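Local structure of dITP/XTP pyrophosphatase (Mycobacteroides abscessus, 6WWD) at residues Met1-Ala6 against Gly65-Ala70; Leu75-Leu80 against Arg117-Val122; Lys142-Arg147 against Ile160-Gly165. The protein probably hydrolyses the non-canonical purine nucleotides XTP, dITP and ITP to their monophosphates and diphosphate with the help of Mg(2+), cleansing the nucleotide pool. All coordinates share one frame; numbering follows the deposited sequence.

Interaction 1 of 3, residues Met1-Ala6 against Gly65-Ala70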
# COMPACT_ATOMS: atom_id res chain seq x y z
N MET D 1 38.91 0.27 -8.56
CA MET D 1 37.94 0.40 -7.48
C MET D 1 37.20 -0.92 -7.25
O MET D 1 36.77 -1.57 -8.21
CB MET D 1 36.95 1.52 -7.80
CG MET D 1 35.56 1.32 -7.22
SD MET D 1 34.45 2.70 -7.57
CE MET D 1 35.18 4.00 -6.57
N LYS D 2 37.05 -1.32 -5.98
CA LYS D 2 36.30 -2.52 -5.64
C LYS D 2 34.85 -2.17 -5.33
O LYS D 2 34.58 -1.16 -4.67
CB LYS D 2 36.93 -3.26 -4.46
CG LYS D 2 38.24 -3.95 -4.80
CD LYS D 2 38.68 -4.85 -3.66
CE LYS D 2 40.17 -5.08 -3.65
NZ LYS D 2 40.66 -5.48 -2.30
N ILE D 3 33.94 -3.01 -5.82
CA ILE D 3 32.51 -2.93 -5.54
C ILE D 3 32.05 -4.28 -5.03
O ILE D 3 32.33 -5.31 -5.66
CB ILE D 3 31.70 -2.53 -6.79
CG1 ILE D 3 32.05 -1.10 -7.23
CG2 ILE D 3 30.19 -2.70 -6.54
CD1 ILE D 3 31.27 -0.62 -8.40
N LEU D 4 31.37 -4.29 -3.89
CA LEU D 4 30.82 -5.53 -3.36
C LEU D 4 29.49 -5.86 -4.04
O LEU D 4 28.56 -5.03 -4.05
CB LEU D 4 30.65 -5.43 -1.84
CG LEU D 4 29.93 -6.59 -1.15
CD1 LEU D 4 30.75 -7.91 -1.21
CD2 LEU D 4 29.62 -6.23 0.29
N VAL D 5 29.38 -7.05 -4.62
CA VAL D 5 28.09 -7.58 -5.03
C VAL D 5 27.60 -8.54 -3.94
O VAL D 5 28.26 -9.53 -3.63
CB VAL D 5 28.15 -8.26 -6.41
CG1 VAL D 5 26.78 -8.81 -6.77
CG2 VAL D 5 28.64 -7.26 -7.46
N ALA D 6 26.45 -8.21 -3.33
CA ALA D 6 25.92 -8.98 -2.20
C ALA D 6 25.29 -10.28 -2.71
O ALA D 6 24.09 -10.54 -2.60
CB ALA D 6 24.91 -8.16 -1.41
N GLY D 65 32.85 -1.19 3.85
CA GLY D 65 33.19 0.13 3.38
C GLY D 65 33.20 0.29 1.88
O GLY D 65 33.46 1.41 1.40
N LEU D 66 32.88 -0.77 1.13
CA LEU D 66 32.78 -0.72 -0.31
C LEU D 66 31.37 -0.36 -0.73
O LEU D 66 30.39 -0.66 -0.04
CB LEU D 66 33.16 -2.07 -0.92
CG LEU D 66 34.54 -2.61 -0.51
CD1 LEU D 66 34.75 -4.04 -1.02
CD2 LEU D 66 35.61 -1.68 -1.03
N ALA D 67 31.26 0.30 -1.88
CA ALA D 67 29.98 0.40 -2.55
C ALA D 67 29.42 -1.00 -2.75
O ALA D 67 30.16 -1.96 -3.01
CB ALA D 67 30.15 1.13 -3.88
N CYS D 68 28.12 -1.15 -2.56
CA CYS D 68 27.53 -2.48 -2.57
C CYS D 68 26.29 -2.47 -3.45
O CYS D 68 25.43 -1.61 -3.30
CB CYS D 68 27.16 -2.96 -1.15
SG CYS D 68 26.32 -4.56 -1.24
N VAL D 69 26.23 -3.41 -4.37
CA VAL D 69 25.06 -3.67 -5.19
C VAL D 69 24.41 -4.95 -4.69
O VAL D 69 25.09 -5.97 -4.50
CB VAL D 69 25.43 -3.80 -6.68
CG1 VAL D 69 24.22 -4.28 -7.47
CG2 VAL D 69 25.93 -2.50 -7.22
N ALA D 70 23.10 -4.91 -4.47
CA ALA D 70 22.34 -6.07 -4.03
C ALA D 70 21.11 -6.21 -4.90
O ALA D 70 20.61 -5.22 -5.44
CB ALA D 70 21.92 -5.96 -2.57
O HOH W 1 33.62 0.89 -3.37

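Interaction 2 of 3, residues Leu75-Leu80 against Arg117-Val122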
# COMPACT_ATOMS: atom_id res chain seq x y z
N LEU D 75 7.90 -12.87 -7.24
CA LEU D 75 6.59 -12.78 -7.87
C LEU D 75 5.64 -11.96 -7.00
O LEU D 75 5.58 -12.16 -5.78
CB LEU D 75 6.03 -14.19 -8.10
CG LEU D 75 4.67 -14.36 -8.76
CD1 LEU D 75 4.72 -13.91 -10.22
CD2 LEU D 75 4.30 -15.84 -8.68
N ALA D 76 4.90 -11.06 -7.63
CA ALA D 76 3.92 -10.22 -6.95
C ALA D 76 2.55 -10.50 -7.54
O ALA D 76 2.34 -10.30 -8.74
CB ALA D 76 4.26 -8.72 -7.09
N VAL D 77 1.62 -10.96 -6.71
CA VAL D 77 0.28 -11.35 -7.15
C VAL D 77 -0.72 -10.38 -6.53
O VAL D 77 -0.80 -10.25 -5.30
CB VAL D 77 -0.05 -12.81 -6.76
CG1 VAL D 77 -1.43 -13.20 -7.24
CG2 VAL D 77 1.02 -13.77 -7.27
N ASP D 78 -1.50 -9.70 -7.39
CA ASP D 78 -2.48 -8.73 -6.91
C ASP D 78 -3.38 -9.32 -5.84
O ASP D 78 -3.58 -8.72 -4.77
CB ASP D 78 -3.31 -8.21 -8.09
CG ASP D 78 -2.47 -7.52 -9.16
OD1 ASP D 78 -1.23 -7.60 -9.10
OD2 ASP D 78 -3.06 -6.90 -10.07
N ALA D 79 -3.94 -10.50 -6.10
CA ALA D 79 -4.90 -11.11 -5.18
C ALA D 79 -4.29 -11.47 -3.83
O ALA D 79 -5.05 -11.73 -2.87
CB ALA D 79 -5.50 -12.38 -5.82
N LEU D 80 -2.96 -11.53 -3.72
CA LEU D 80 -2.27 -11.79 -2.47
C LEU D 80 -1.62 -10.53 -1.91
O LEU D 80 -0.62 -10.61 -1.17
CB LEU D 80 -1.22 -12.89 -2.64
CG LEU D 80 -1.63 -14.27 -3.20
CD1 LEU D 80 -0.45 -15.24 -3.22
CD2 LEU D 80 -2.84 -14.90 -2.48
N ARG D 117 -6.64 -12.28 -11.66
CA ARG D 117 -5.45 -13.09 -11.47
C ARG D 117 -4.16 -12.35 -11.83
O ARG D 117 -3.15 -12.99 -12.10
CB ARG D 117 -5.57 -14.39 -12.29
CG ARG D 117 -6.79 -15.24 -11.92
CD ARG D 117 -6.86 -16.53 -12.73
NE ARG D 117 -5.81 -17.46 -12.29
CZ ARG D 117 -5.91 -18.27 -11.24
NH1 ARG D 117 -7.02 -18.31 -10.50
NH2 ARG D 117 -4.89 -19.05 -10.93
N GLY D 118 -4.18 -11.01 -11.82
CA GLY D 118 -3.01 -10.25 -12.24
C GLY D 118 -1.80 -10.48 -11.34
O GLY D 118 -1.92 -10.69 -10.13
N ALA D 119 -0.62 -10.39 -11.95
CA ALA D 119 0.65 -10.62 -11.27
C ALA D 119 1.78 -10.00 -12.08
O ALA D 119 1.60 -9.62 -13.23
CB ALA D 119 0.90 -12.12 -11.06
N ALA D 120 2.98 -9.98 -11.49
CA ALA D 120 4.18 -9.52 -12.17
C ALA D 120 5.41 -10.24 -11.62
O ALA D 120 5.51 -10.48 -10.42
CB ALA D 120 4.37 -8.00 -12.00
N PHE D 121 6.35 -10.57 -12.51
CA PHE D 121 7.70 -10.88 -12.07
C PHE D 121 8.42 -9.55 -11.83
O PHE D 121 8.36 -8.64 -12.65
CB PHE D 121 8.45 -11.71 -13.11
CG PHE D 121 8.23 -13.20 -13.00
CD1 PHE D 121 8.32 -13.85 -11.78
CD2 PHE D 121 7.99 -13.96 -14.14
CE1 PHE D 121 8.14 -15.24 -11.71
CE2 PHE D 121 7.80 -15.35 -14.08
CZ PHE D 121 7.88 -15.99 -12.87
N VAL D 122 9.07 -9.43 -10.68
CA VAL D 122 9.71 -8.19 -10.26
C VAL D 122 11.17 -8.48 -9.97
O VAL D 122 11.50 -9.49 -9.35
CB VAL D 122 9.05 -7.58 -9.00
CG1 VAL D 122 9.72 -6.26 -8.65
CG2 VAL D 122 7.57 -7.39 -9.20
O HOH W 2 0.10 -6.91 -12.25
O HOH W 3 -4.06 -11.59 -8.67

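Interaction 3 of 3, residues Lys142-Arg147 against Ile160-Gly165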
# COMPACT_ATOMS: atom_id res chain seq x y z
N LYS D 142 4.64 -7.48 -16.51
CA LYS D 142 3.24 -7.66 -16.13
C LYS D 142 2.66 -8.91 -16.77
O LYS D 142 2.96 -9.25 -17.92
CB LYS D 142 2.41 -6.43 -16.52
CG LYS D 142 2.92 -5.12 -15.90
CD LYS D 142 2.87 -5.21 -14.38
CE LYS D 142 2.43 -3.92 -13.71
NZ LYS D 142 1.02 -4.02 -13.26
N GLY D 143 1.80 -9.59 -16.01
CA GLY D 143 1.10 -10.76 -16.51
C GLY D 143 -0.02 -11.19 -15.58
O GLY D 143 -0.71 -10.35 -14.99
N SER D 144 -0.24 -12.50 -15.50
CA SER D 144 -1.26 -13.05 -14.63
C SER D 144 -0.90 -14.50 -14.32
O SER D 144 0.01 -15.08 -14.93
CB SER D 144 -2.66 -12.94 -15.26
OG SER D 144 -2.70 -13.61 -16.50
N ILE D 145 -1.62 -15.09 -13.38
CA ILE D 145 -1.35 -16.46 -12.97
C ILE D 145 -2.25 -17.41 -13.75
O ILE D 145 -3.47 -17.23 -13.79
CB ILE D 145 -1.54 -16.64 -11.46
CG1 ILE D 145 -0.66 -15.63 -10.69
CG2 ILE D 145 -1.25 -18.09 -11.05
CD1 ILE D 145 0.82 -15.66 -11.07
N ALA D 146 -1.65 -18.42 -14.37
CA ALA D 146 -2.42 -19.45 -15.05
C ALA D 146 -3.24 -20.27 -14.06
O ALA D 146 -3.02 -20.26 -12.85
CB ALA D 146 -1.50 -20.38 -15.85
N ARG D 147 -4.18 -21.03 -14.61
CA ARG D 147 -4.98 -21.95 -13.82
C ARG D 147 -4.36 -23.33 -13.75
O ARG D 147 -4.60 -24.06 -12.78
CB ARG D 147 -6.39 -22.05 -14.39
CG ARG D 147 -7.07 -20.73 -14.36
CD ARG D 147 -8.55 -20.85 -14.54
NE ARG D 147 -9.16 -19.53 -14.48
CZ ARG D 147 -9.73 -19.01 -13.40
NH1 ARG D 147 -9.80 -19.71 -12.28
NH2 ARG D 147 -10.24 -17.80 -13.45
N ILE D 160 3.41 -21.20 -14.43
CA ILE D 160 2.09 -20.66 -14.11
C ILE D 160 2.03 -19.15 -14.29
O ILE D 160 1.04 -18.53 -13.91
CB ILE D 160 1.64 -21.03 -12.69
CG1 ILE D 160 2.65 -20.48 -11.65
CG2 ILE D 160 1.37 -22.53 -12.55
CD1 ILE D 160 2.13 -20.58 -10.24
N PHE D 161 3.07 -18.53 -14.85
CA PHE D 161 3.06 -17.09 -15.10
C PHE D 161 2.72 -16.84 -16.56
O PHE D 161 3.48 -17.26 -17.44
CB PHE D 161 4.39 -16.45 -14.73
CG PHE D 161 4.42 -14.96 -14.95
CD1 PHE D 161 3.75 -14.11 -14.09
CD2 PHE D 161 5.09 -14.41 -16.05
CE1 PHE D 161 3.77 -12.72 -14.29
CE2 PHE D 161 5.12 -13.02 -16.26
CZ PHE D 161 4.45 -12.18 -15.38
N VAL D 162 1.61 -16.16 -16.81
CA VAL D 162 1.18 -15.82 -18.17
C VAL D 162 1.54 -14.37 -18.42
O VAL D 162 0.91 -13.47 -17.84
CB VAL D 162 -0.33 -16.05 -18.37
CG1 VAL D 162 -0.72 -15.68 -19.79
CG2 VAL D 162 -0.72 -17.51 -18.07
N PRO D 163 2.56 -14.08 -19.23
CA PRO D 163 2.87 -12.69 -19.58
C PRO D 163 1.72 -12.00 -20.30
O PRO D 163 1.10 -12.57 -21.20
CB PRO D 163 4.08 -12.83 -20.51
CG PRO D 163 4.67 -14.12 -20.16
CD PRO D 163 3.50 -15.02 -19.85
N ARG D 164 1.45 -10.76 -19.92
CA ARG D 164 0.45 -9.98 -20.64
C ARG D 164 0.83 -9.90 -22.12
O ARG D 164 2.01 -9.82 -22.47
CB ARG D 164 0.32 -8.60 -20.01
CG ARG D 164 -1.12 -8.14 -19.87
CD ARG D 164 -1.29 -7.06 -18.83
NE ARG D 164 -1.33 -7.60 -17.48
CZ ARG D 164 -1.29 -6.85 -16.37
NH1 ARG D 164 -1.19 -5.53 -16.49
NH2 ARG D 164 -1.30 -7.42 -15.16
N GLY D 165 -0.18 -9.99 -22.99
CA GLY D 165 0.03 -10.01 -24.42
C GLY D 165 -0.10 -11.37 -25.08
O GLY D 165 0.06 -11.47 -26.30
O HOH W 4 3.74 -8.47 -20.46
O HOH W 2 0.10 -6.91 -12.25
O HOH W 5 -3.13 -9.71 -17.20
O HOH W 6 -1.48 -12.42 -18.57

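Interaction 1 of 3, residues Met1-Ala6 against Gly65-Ala70
The N-terminal strand 2-5 runs parallel to the start of strand 67-77, the short segment axes approaching to 4.6 Å, with strand 29-31 bonded along the other edge of strand 2-5. Three backbone bonds join the pair: Leu-4 N reaches Ala-67 O at 2.8 Å, Val-69 N reaches Leu-4 O, and Ala-6 N reaches Val-69 O almost straight (172° at the hydrogen). All three lie nearly along the C=O axis of the acceptor. Before the strands close up, one water takes over: it donates to Lys-2 O at 2.6 Å and accepts from Ala-67 N.

Side chains alternate. Leu-4 and Cys-68 lie on one face, both with the gamma atom anti to the backbone N; this brings Leu-4 CD2 to within 4.0 Å of Cys-68 SG, and Ala-6 CB meets the same sulfur from further along at 3.9 Å. Helix 49-64 packs over this face through Val-61 and Thr-64. On the opposite face the CG2 methyls of Ile-3 and Val-69 come within 4.3 Å; here Val-5 packs on helix 10-22 and Val-69 on Leu-188 of the second subunit. Leu-66 lays CD2 against Lys-2 CB at 4.0 Å. Parallel neighbours linked through helices, with the predicted substrate residue Ser-7 just after strand 2-5 and the predicted metal ligand Asp-72 further along strand 67-77, are characteristic of the alpha/beta fold of HAM1 pyrophosphatases.

Interaction 2 of 3, residues Leu75-Leu80 against Arg117-Val122
Leu-75 and Phe-121 cross obliquely on one face of an antiparallel pair. The leucine CG is anti to the backbone N (chi1 -179°), which carries CD1 across to Phe-121 CD1 at 3.9 Å, while the same methyl sits 3.5 Å from Ala-120 O. The phenylalanine CG lies beside its own backbone N instead, and its ring also meets that of Phe-161 and touches Asp-158, a predicted substrate-binding residue. Further along this face Val-77 turns CG2 alongside Ala-119 CB at 4.1 Å; in this non-hydrogen-bonded pair Ala-119 CA lies 4.2 Å from Val-77 CA. On the other face Ala-76 CB meets Val-122 CG2 at 4.1 Å, the branch lying beside the valine backbone N.

These strands, the end of 67-77 and the start of 118-128, are central neighbours in the long mixed sheet of the HAM1 fold, and Ala-76 and Ala-120 form its hydrogen-bonded pair here: Ala-76 N to Ala-120 O is nearly straight, and Ala-120 N returns to Ala-76 O at 2.8 Å.

Where strand 75-77 ends, Asp-78 N still bonds Gly-118 O, but from 30° above the carbonyl plane. The Asp-78 carboxylate folds over that carbonyl and packs against the Gly-118 backbone, with OD1 only 3.3 Å from Gly-118 O, two acceptors without a proton between them. One water donates to Gly-118 O and accepts from Ala-79 N, carrying the link one residue into the turn, where Leu-80 N bonds back to Val-77 O.

Interaction 3 of 3, residues Lys142-Arg147 against Ile160-Gly165
Lys-142 opens the pairing with its carbonyl, whose lone pair takes the N-H of Arg-164 at 2.9 Å. Its side chain lies beside that of Arg-164 and points the same way, with CB centred 3.7 Å above one face of the guanidinium. The two cationic tips, Lys-142 NZ and Arg-164 NH1, come within 4.2 Å; one water accepts from NZ and, weakly, from Arg-164 NH2, and Glu-134 of the second subunit forms a salt bridge with NH1, which probably eases the repulsion.

Gly-143 offers its O to Arg-164 NH2, on a lone pair and near the guanidinium plane, at 3.0 Å. This bond, with Lys-142 CB over the face, helps to fix the rotation of the group. Gly-143 CA packs 3.0 Å from Val-162 O and 4.0 Å from Pro-163 CA, with Phe-161 CZ beside it.

Ser-144 makes the two bonds of a hydrogen-bonded antiparallel pair: its N to Val-162 O, and Val-162 N to its O at 2.7 Å, nearly along the C=O axis. Its OG, in the crowded position between N and carbonyl carbon (chi1 59°), shares a water with Val-162 O.

Ile-145 turns to the other face, its CD1 at the edge of the Phe-161 ring and its CG2 against Ile-160 CD1; Leu-106 of helix 98-108 packs there as well. Ala-146 N then reaches Ile-160 O from above the carbonyl plane, and its CB meets Val-162 CG2 at 3.7 Å. The result is an antiparallel pairing of strand 161-163 onto strand 134-145 of the mixed HAM1 sheet, beside the predicted substrate residue Tyr-157.

In the fold
From the N terminus, interaction 1 closes first: the chain leaves strand 2-5, passes through helix 10-22, strand 29-31 and helix 49-64 and returns parallel at 67-70. Strand 67-77 then runs on to interaction 2, on the opposite side of the chain's centre; the centres of interactions 1 and 2 are about 30 Å apart. There residues 81-116, including helix 98-108, form the excursion closed by 118-122. Strand 118-128 turns back as 134-145, and interaction 3 closes the loop 148-159. The three contacts lie in series, neither nested nor crossed. Interactions 2 and 3 touch: Ala-119 O lies 2.8 Å from Gly-143 N, a probable hydrogen bond. All three lie in the same mixed sheet.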